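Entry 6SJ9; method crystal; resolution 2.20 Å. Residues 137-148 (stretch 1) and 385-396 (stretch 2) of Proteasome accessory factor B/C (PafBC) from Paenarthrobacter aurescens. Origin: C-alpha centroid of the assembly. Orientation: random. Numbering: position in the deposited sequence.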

ATOM      1  N   ALA A 137       6.678  -6.947  10.975  1.00 75.13           N
ATOM      2  CA  ALA A 137       5.885  -5.993  11.745  1.00 75.70           C
ATOM      3  C   ALA A 137       5.345  -4.881  10.852  1.00 75.99           C
ATOM      4  O   ALA A 137       6.060  -4.331  10.006  1.00 72.64           O
ATOM      5  N   GLY A 138       4.070  -4.550  11.041  1.00 77.73           N
ATOM      6  CA  GLY A 138       3.485  -3.484  10.255  1.00 74.85           C
ATOM      7  C   GLY A 138       3.090  -3.863   8.846  1.00 72.58           C
ATOM      8  O   GLY A 138       2.840  -2.964   8.032  1.00 74.05           O
ATOM      9  N   VAL A 139       3.069  -5.161   8.522  1.00 68.71           N
ATOM     10  CA  VAL A 139       2.573  -5.671   7.239  1.00 67.54           C
ATOM     11  C   VAL A 139       1.537  -6.763   7.513  1.00 66.00           C
ATOM     12  O   VAL A 139       1.813  -7.732   8.231  1.00 67.64           O
ATOM     13  N   GLN A 140       0.364  -6.618   6.924  1.00 62.66           N
ATOM     14  CA  GLN A 140      -0.705  -7.597   6.991  1.00 60.57           C
ATOM     15  C   GLN A 140      -1.017  -8.025   5.570  1.00 59.82           C
ATOM     16  O   GLN A 140      -0.631  -7.335   4.618  1.00 56.75           O
ATOM     17  N   PRO A 141      -1.710  -9.151   5.377  1.00 60.04           N
ATOM     18  CA  PRO A 141      -2.118  -9.524   4.018  1.00 58.43           C
ATOM     19  C   PRO A 141      -2.982  -8.431   3.404  1.00 56.70           C
ATOM     20  O   PRO A 141      -3.746  -7.748   4.082  1.00 54.32           O
ATOM     21  N   ARG A 142      -2.832  -8.240   2.116  1.00 58.62           N
ATOM     22  CA  ARG A 142      -3.538  -7.162   1.453  1.00 57.28           C
ATOM     23  C   ARG A 142      -4.874  -7.703   0.956  1.00 49.86           C
ATOM     24  O   ARG A 142      -4.920  -8.589   0.091  1.00 54.52           O
ATOM     25  N   ILE A 143      -5.952  -7.205   1.539  1.00 41.71           N
ATOM     26  CA  ILE A 143      -7.288  -7.616   1.174  1.00 46.10           C
ATOM     27  C   ILE A 143      -7.858  -6.544   0.287  1.00 49.38           C
ATOM     28  O   ILE A 143      -8.036  -5.407   0.722  1.00 52.76           O
ATOM     29  N   LYS A 144      -8.096  -6.858  -0.970  1.00 50.62           N
ATOM     30  CA  LYS A 144      -8.583  -5.816  -1.850  1.00 47.66           C
ATOM     31  C   LYS A 144      -9.655  -6.407  -2.736  1.00 50.99           C
ATOM     32  O   LYS A 144      -9.732  -7.626  -2.879  1.00 56.61           O
ATOM     33  N   PRO A 145     -10.545  -5.581  -3.284  1.00 51.25           N
ATOM     34  CA  PRO A 145     -11.533  -6.122  -4.221  1.00 50.35           C
ATOM     35  C   PRO A 145     -10.789  -6.606  -5.453  1.00 50.03           C
ATOM     36  O   PRO A 145      -9.791  -6.009  -5.855  1.00 53.97           O
ATOM     37  N   ALA A 146     -11.266  -7.707  -6.016  1.00 48.99           N
ATOM     38  CA  ALA A 146     -10.696  -8.306  -7.221  1.00 50.57           C
ATOM     39  C   ALA A 146     -10.584  -7.299  -8.369  1.00 50.93           C
ATOM     40  O   ALA A 146     -11.552  -6.604  -8.697  1.00 47.75           O
ATOM     41  N   GLY A 147      -9.378  -7.179  -8.940  1.00 47.80           N
ATOM     42  CA  GLY A 147      -9.195  -6.270 -10.063  1.00 48.45           C
ATOM     43  C   GLY A 147     -10.117  -6.582 -11.239  1.00 49.34           C
ATOM     44  O   GLY A 147     -10.612  -5.667 -11.903  1.00 51.20           O
ATOM     45  N   GLN A 148     -10.357  -7.876 -11.506  1.00 45.35           N
ATOM     46  CA  GLN A 148     -11.169  -8.284 -12.652  1.00 49.36           C
ATOM     47  C   GLN A 148     -12.645  -7.879 -12.473  1.00 48.52           C
ATOM     48  O   GLN A 148     -13.261  -7.322 -13.385  1.00 47.54           O
ATOM     49  N   LEU A 385      -6.236   4.890 -10.706  1.00 34.22           N
ATOM     50  CA  LEU A 385      -7.167   4.984  -9.593  1.00 34.53           C
ATOM     51  C   LEU A 385      -7.271   3.664  -8.859  1.00 36.42           C
ATOM     52  O   LEU A 385      -7.416   3.657  -7.636  1.00 38.07           O
ATOM     53  N   LYS A 386      -7.217   2.530  -9.584  1.00 36.74           N
ATOM     54  CA  LYS A 386      -7.251   1.230  -8.909  1.00 37.75           C
ATOM     55  C   LYS A 386      -6.034   1.059  -7.998  1.00 36.52           C
ATOM     56  O   LYS A 386      -6.148   0.507  -6.906  1.00 39.34           O
ATOM     57  N   ILE A 387      -4.853   1.494  -8.443  1.00 38.92           N
ATOM     58  CA  ILE A 387      -3.678   1.430  -7.574  1.00 34.40           C
ATOM     59  C   ILE A 387      -3.900   2.283  -6.341  1.00 36.78           C
ATOM     60  O   ILE A 387      -3.610   1.869  -5.214  1.00 38.98           O
ATOM     61  N   LEU A 388      -4.455   3.485  -6.537  1.00 36.40           N
ATOM     62  CA  LEU A 388      -4.551   4.440  -5.450  1.00 39.95           C
ATOM     63  C   LEU A 388      -5.642   4.059  -4.436  1.00 44.64           C
ATOM     64  O   LEU A 388      -5.403   4.082  -3.217  1.00 43.48           O
ATOM     65  N   ILE A 389      -6.851   3.744  -4.899  1.00 42.78           N
ATOM     66  CA  ILE A 389      -7.988   3.648  -3.977  1.00 40.05           C
ATOM     67  C   ILE A 389      -8.676   2.299  -3.995  1.00 38.40           C
ATOM     68  O   ILE A 389      -9.673   2.137  -3.291  1.00 45.99           O
ATOM     69  N   CYS A 390      -8.247   1.357  -4.830  1.00 36.38           N
ATOM     70  CA  CYS A 390      -8.857   0.024  -4.908  1.00 43.31           C
ATOM     71  C   CYS A 390      -7.873  -1.059  -4.515  1.00 46.55           C
ATOM     72  O   CYS A 390      -7.988  -2.205  -4.962  1.00 50.55           O
ATOM     73  N   SER A 391      -6.875  -0.704  -3.723  1.00 48.34           N
ATOM     74  CA  SER A 391      -5.821  -1.625  -3.355  1.00 45.62           C
ATOM     75  C   SER A 391      -5.939  -2.038  -1.928  1.00 44.18           C
ATOM     76  O   SER A 391      -5.020  -2.680  -1.419  1.00 44.72           O
ATOM     77  N   GLY A 392      -7.029  -1.662  -1.272  1.00 44.60           N
ATOM     78  CA  GLY A 392      -7.212  -2.045   0.094  1.00 49.46           C
ATOM     79  C   GLY A 392      -6.482  -1.060   0.966  1.00 59.74           C
ATOM     80  O   GLY A 392      -5.903  -0.067   0.505  1.00 59.65           O
ATOM     81  N   LEU A 393      -6.580  -1.313   2.273  1.00 63.15           N
ATOM     82  CA  LEU A 393      -5.990  -0.472   3.304  1.00 62.48           C
ATOM     83  C   LEU A 393      -4.812  -1.230   3.898  1.00 65.62           C
ATOM     84  O   LEU A 393      -5.004  -2.352   4.394  1.00 67.93           O
ATOM     85  N   PRO A 394      -3.586  -0.728   3.822  1.00 65.10           N
ATOM     86  CA  PRO A 394      -2.481  -1.430   4.483  1.00 65.48           C
ATOM     87  C   PRO A 394      -2.697  -1.474   5.993  1.00 66.02           C
ATOM     88  O   PRO A 394      -3.560  -0.794   6.568  1.00 62.89           O
ATOM     89  N   GLU A 395      -1.847  -2.246   6.655  1.00 65.08           N
ATOM     90  CA  GLU A 395      -1.918  -2.274   8.101  1.00 71.01           C
ATOM     91  C   GLU A 395      -1.477  -0.932   8.660  1.00 68.45           C
ATOM     92  O   GLU A 395      -0.665  -0.217   8.066  1.00 67.66           O
ATOM     93  N   GLY A 396      -2.061  -0.582   9.798  1.00 67.80           N
ATOM     94  CA  GLY A 396      -1.819   0.689  10.420  1.00 71.90           C
ATOM     95  C   GLY A 396      -2.530   1.847   9.759  1.00 74.51           C
ATOM     96  O   GLY A 396      -2.424   2.971  10.261  1.00 74.32           O
TER

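Packing of residues 137-148 of PafBC, a loop that enters a helix at Gly147, against the end of a helix and the loop that follows it, residues 385-396 of the same chain; together the two stretches bury 629 Å². Ala137 turns its CB away and takes no part. Gly138 opens the contact with its backbone: its CA lies 3.6 Å from Glu395 OE1, and its phi/psi of 79/12 would jam a CB against the preceding carbonyl, which by itself calls for glycine. Glu395 points toward stretch 1 with chi1 t and chi2 off-rotamer at -125°; its OE1 is buried by the contact without a polar partner. Val139 (t) directs its side chain away. Gln140 points in, chi1 p and chi2 t, and lays its amide along the backbone of Leu393 to Glu395. Gln140 NE2 gives a weak hydrogen bond to Leu393 O (3.2 Å, 126° at the hydrogen); NE2 also lies 3.3 Å from Glu395 N, but both are donors and no bond forms. On the same amide, Gln140 OE1 packs 3.4 Å from Glu395 CG. Pro141 stays out of reach.

Arg142 leaves its backbone sideways, yet t, p and p at chi1 to chi3 bring its end nearer to the opposing loop. Its CD and NH2 each lie 3.3 Å from Ser391 O, the NH2 contact being a weak hydrogen bond (133°). Pro394 CG covers one face of the guanidinium, 3.1 Å from Arg142 NH2, whereas Gly392 O sits at the edge, 3.7 Å from that same nitrogen. Arg142 NE and NH1 are hydrogen-bonded elsewhere in the structure.

Ile143 (m, m) leads its side chain away and contributes its carbonyl instead: Ile143 O receives a CA-H...O contact from Gly392 CA at 3.5 Å. This close approach depends on the absence of a side chain, since an ideal CB on Gly392 would fall 2.4 Å from Ile143 O, a clash. Lys144 points in, chi1 p and chi2 t with chi3 and chi4 between wells, and packs by its aliphatic part: CB is 3.6 Å from Ser391 C, and CD is 3.7 Å from Cys390 O. Between the two side chains the closest approach is Lys144 NZ to Ser391 CB, 4.1 Å. Pro145, C-gamma endo, sets CD 3.8 Å from Cys390 O, so two neighbouring side chains meet one carbonyl just past the helix.

Ala146, the N-cap residue of the next helix, points away. At Gly147 the contact thins: Lys386, whose CB points toward stretch 1 (m, t, p, t), has NZ 4.2 Å from Gly147 O, not a hydrogen bond; this amine is hydrogen-bonded elsewhere in the structure.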

ATOM      1  CB  ALA A 137       6.740  -5.385  12.865  1.00 71.98           C
ATOM      2  CB  VAL A 139       3.701  -6.214   6.325  1.00 65.10           C
ATOM      3  CG1 VAL A 139       3.142  -6.669   4.998  1.00 63.61           C
ATOM      4  CG2 VAL A 139       4.773  -5.163   6.099  1.00 61.58           C
ATOM      5  CB  GLN A 140      -1.937  -6.978   7.667  1.00 59.08           C
ATOM      6  CG  GLN A 140      -2.638  -5.982   6.800  1.00 62.31           C
ATOM      7  CD  GLN A 140      -3.735  -5.226   7.519  1.00 67.55           C
ATOM      8  OE1 GLN A 140      -3.999  -5.459   8.699  1.00 73.14           O
ATOM      9  NE2 GLN A 140      -4.402  -4.339   6.798  1.00 65.59           N
ATOM     10  CB  PRO A 141      -2.909 -10.816   4.225  1.00 54.00           C
ATOM     11  CG  PRO A 141      -2.364 -11.353   5.512  1.00 54.95           C
ATOM     12  CD  PRO A 141      -2.071 -10.186   6.358  1.00 58.91           C
ATOM     13  CB  ARG A 142      -2.698  -6.587   0.318  1.00 67.63           C
ATOM     14  CG  ARG A 142      -3.318  -5.325  -0.224  1.00 75.28           C
ATOM     15  CD  ARG A 142      -3.109  -4.196   0.751  1.00 81.95           C
ATOM     16  NE  ARG A 142      -1.757  -3.659   0.682  1.00 86.53           N
ATOM     17  CZ  ARG A 142      -1.499  -2.371   0.491  1.00 88.17           C
ATOM     18  NH1 ARG A 142      -0.246  -1.945   0.441  1.00 89.45           N
ATOM     19  NH2 ARG A 142      -2.506  -1.516   0.322  1.00 87.39           N
ATOM     20  CB  ILE A 143      -8.193  -7.831   2.379  1.00 48.74           C
ATOM     21  CG1 ILE A 143      -7.514  -8.751   3.395  1.00 57.01           C
ATOM     22  CG2 ILE A 143      -9.557  -8.370   1.848  1.00 47.74           C
ATOM     23  CD1 ILE A 143      -7.391 -10.164   2.995  1.00 55.87           C
ATOM     24  CB  LYS A 144      -7.396  -5.233  -2.631  1.00 46.12           C
ATOM     25  CG  LYS A 144      -6.822  -6.150  -3.636  1.00 50.84           C
ATOM     26  CD  LYS A 144      -6.091  -5.395  -4.741  1.00 58.41           C
ATOM     27  CE  LYS A 144      -4.662  -5.908  -4.830  1.00 66.78           C
ATOM     28  NZ  LYS A 144      -3.591  -5.002  -4.269  1.00 73.23           N
ATOM     29  CB  PRO A 145     -12.431  -4.923  -4.530  1.00 51.05           C
ATOM     30  CG  PRO A 145     -11.518  -3.733  -4.355  1.00 52.43           C
ATOM     31  CD  PRO A 145     -10.657  -4.121  -3.142  1.00 51.59           C
ATOM     32  CB  ALA A 146     -11.573  -9.480  -7.656  1.00 51.16           C
ATOM     33  CB  GLN A 148     -11.054  -9.800 -12.878  1.00 48.92           C
ATOM     34  CG  GLN A 148     -11.759 -10.185 -14.177  1.00 52.28           C
ATOM     35  CD  GLN A 148     -11.052  -9.564 -15.392  1.00 59.02           C
ATOM     36  OE1 GLN A 148      -9.819  -9.657 -15.527  1.00 57.85           O
ATOM     37  NE2 GLN A 148     -11.818  -8.873 -16.249  1.00 63.74           N
ATOM     38  CB  LEU A 385      -8.555   5.460 -10.063  1.00 32.06           C
ATOM     39  CG  LEU A 385      -8.593   6.908 -10.525  1.00 35.82           C
ATOM     40  CD1 LEU A 385      -9.871   7.279 -11.233  1.00 35.37           C
ATOM     41  CD2 LEU A 385      -8.451   7.796  -9.308  1.00 33.20           C
ATOM     42  CB  LYS A 386      -7.311   0.085  -9.942  1.00 39.89           C
ATOM     43  CG  LYS A 386      -8.732  -0.091 -10.625  1.00 42.39           C
ATOM     44  CD  LYS A 386      -8.627  -0.935 -11.941  1.00 41.20           C
ATOM     45  CE  LYS A 386      -7.867  -2.298 -11.782  1.00 45.09           C
ATOM     46  NZ  LYS A 386      -7.648  -2.931 -13.153  1.00 49.95           N
ATOM     47  CB  ILE A 387      -2.421   1.903  -8.328  1.00 35.73           C
ATOM     48  CG1 ILE A 387      -2.052   0.894  -9.412  1.00 35.35           C
ATOM     49  CG2 ILE A 387      -1.238   2.064  -7.297  1.00 38.12           C
ATOM     50  CD1 ILE A 387      -1.213   1.493 -10.499  1.00 35.92           C
ATOM     51  CB  LEU A 388      -4.838   5.853  -6.008  1.00 34.38           C
ATOM     52  CG  LEU A 388      -5.075   6.958  -4.961  1.00 35.48           C
ATOM     53  CD1 LEU A 388      -3.753   7.156  -4.221  1.00 39.83           C
ATOM     54  CD2 LEU A 388      -5.495   8.303  -5.591  1.00 36.51           C
ATOM     55  CB  ILE A 389      -9.047   4.738  -4.253  1.00 42.20           C
ATOM     56  CG1 ILE A 389      -9.644   4.537  -5.646  1.00 45.51           C
ATOM     57  CG2 ILE A 389      -8.556   6.122  -4.085  1.00 39.66           C
ATOM     58  CD1 ILE A 389     -10.802   5.479  -5.899  1.00 48.21           C
ATOM     59  CB  CYS A 390      -9.409  -0.268  -6.326  1.00 43.48           C
ATOM     60  SG  CYS A 390     -10.538   1.028  -6.951  1.00 50.86           S
ATOM     61  CB  SER A 391      -4.439  -1.027  -3.592  1.00 48.95           C
ATOM     62  OG  SER A 391      -4.225  -0.953  -4.971  1.00 53.88           O
ATOM     63  CB  LEU A 393      -7.022  -0.121   4.383  1.00 61.75           C
ATOM     64  CG  LEU A 393      -8.299   0.496   3.772  1.00 61.28           C
ATOM     65  CD1 LEU A 393      -9.270   0.947   4.823  1.00 63.17           C
ATOM     66  CD2 LEU A 393      -8.007   1.668   2.814  1.00 57.91           C
ATOM     67  CB  PRO A 394      -1.231  -0.631   4.075  1.00 66.09           C
ATOM     68  CG  PRO A 394      -1.603   0.042   2.788  1.00 63.78           C
ATOM     69  CD  PRO A 394      -3.109   0.354   2.930  1.00 64.22           C
ATOM     70  CB  GLU A 395      -1.039  -3.379   8.681  1.00 76.58           C
ATOM     71  CG  GLU A 395      -1.448  -3.729  10.103  1.00 83.37           C
ATOM     72  CD  GLU A 395      -0.281  -3.628  11.072  1.00 89.31           C
ATOM     73  OE1 GLU A 395       0.274  -4.685  11.442  1.00 91.78           O
ATOM     74  OE2 GLU A 395       0.098  -2.491  11.439  1.00 91.00           O
TER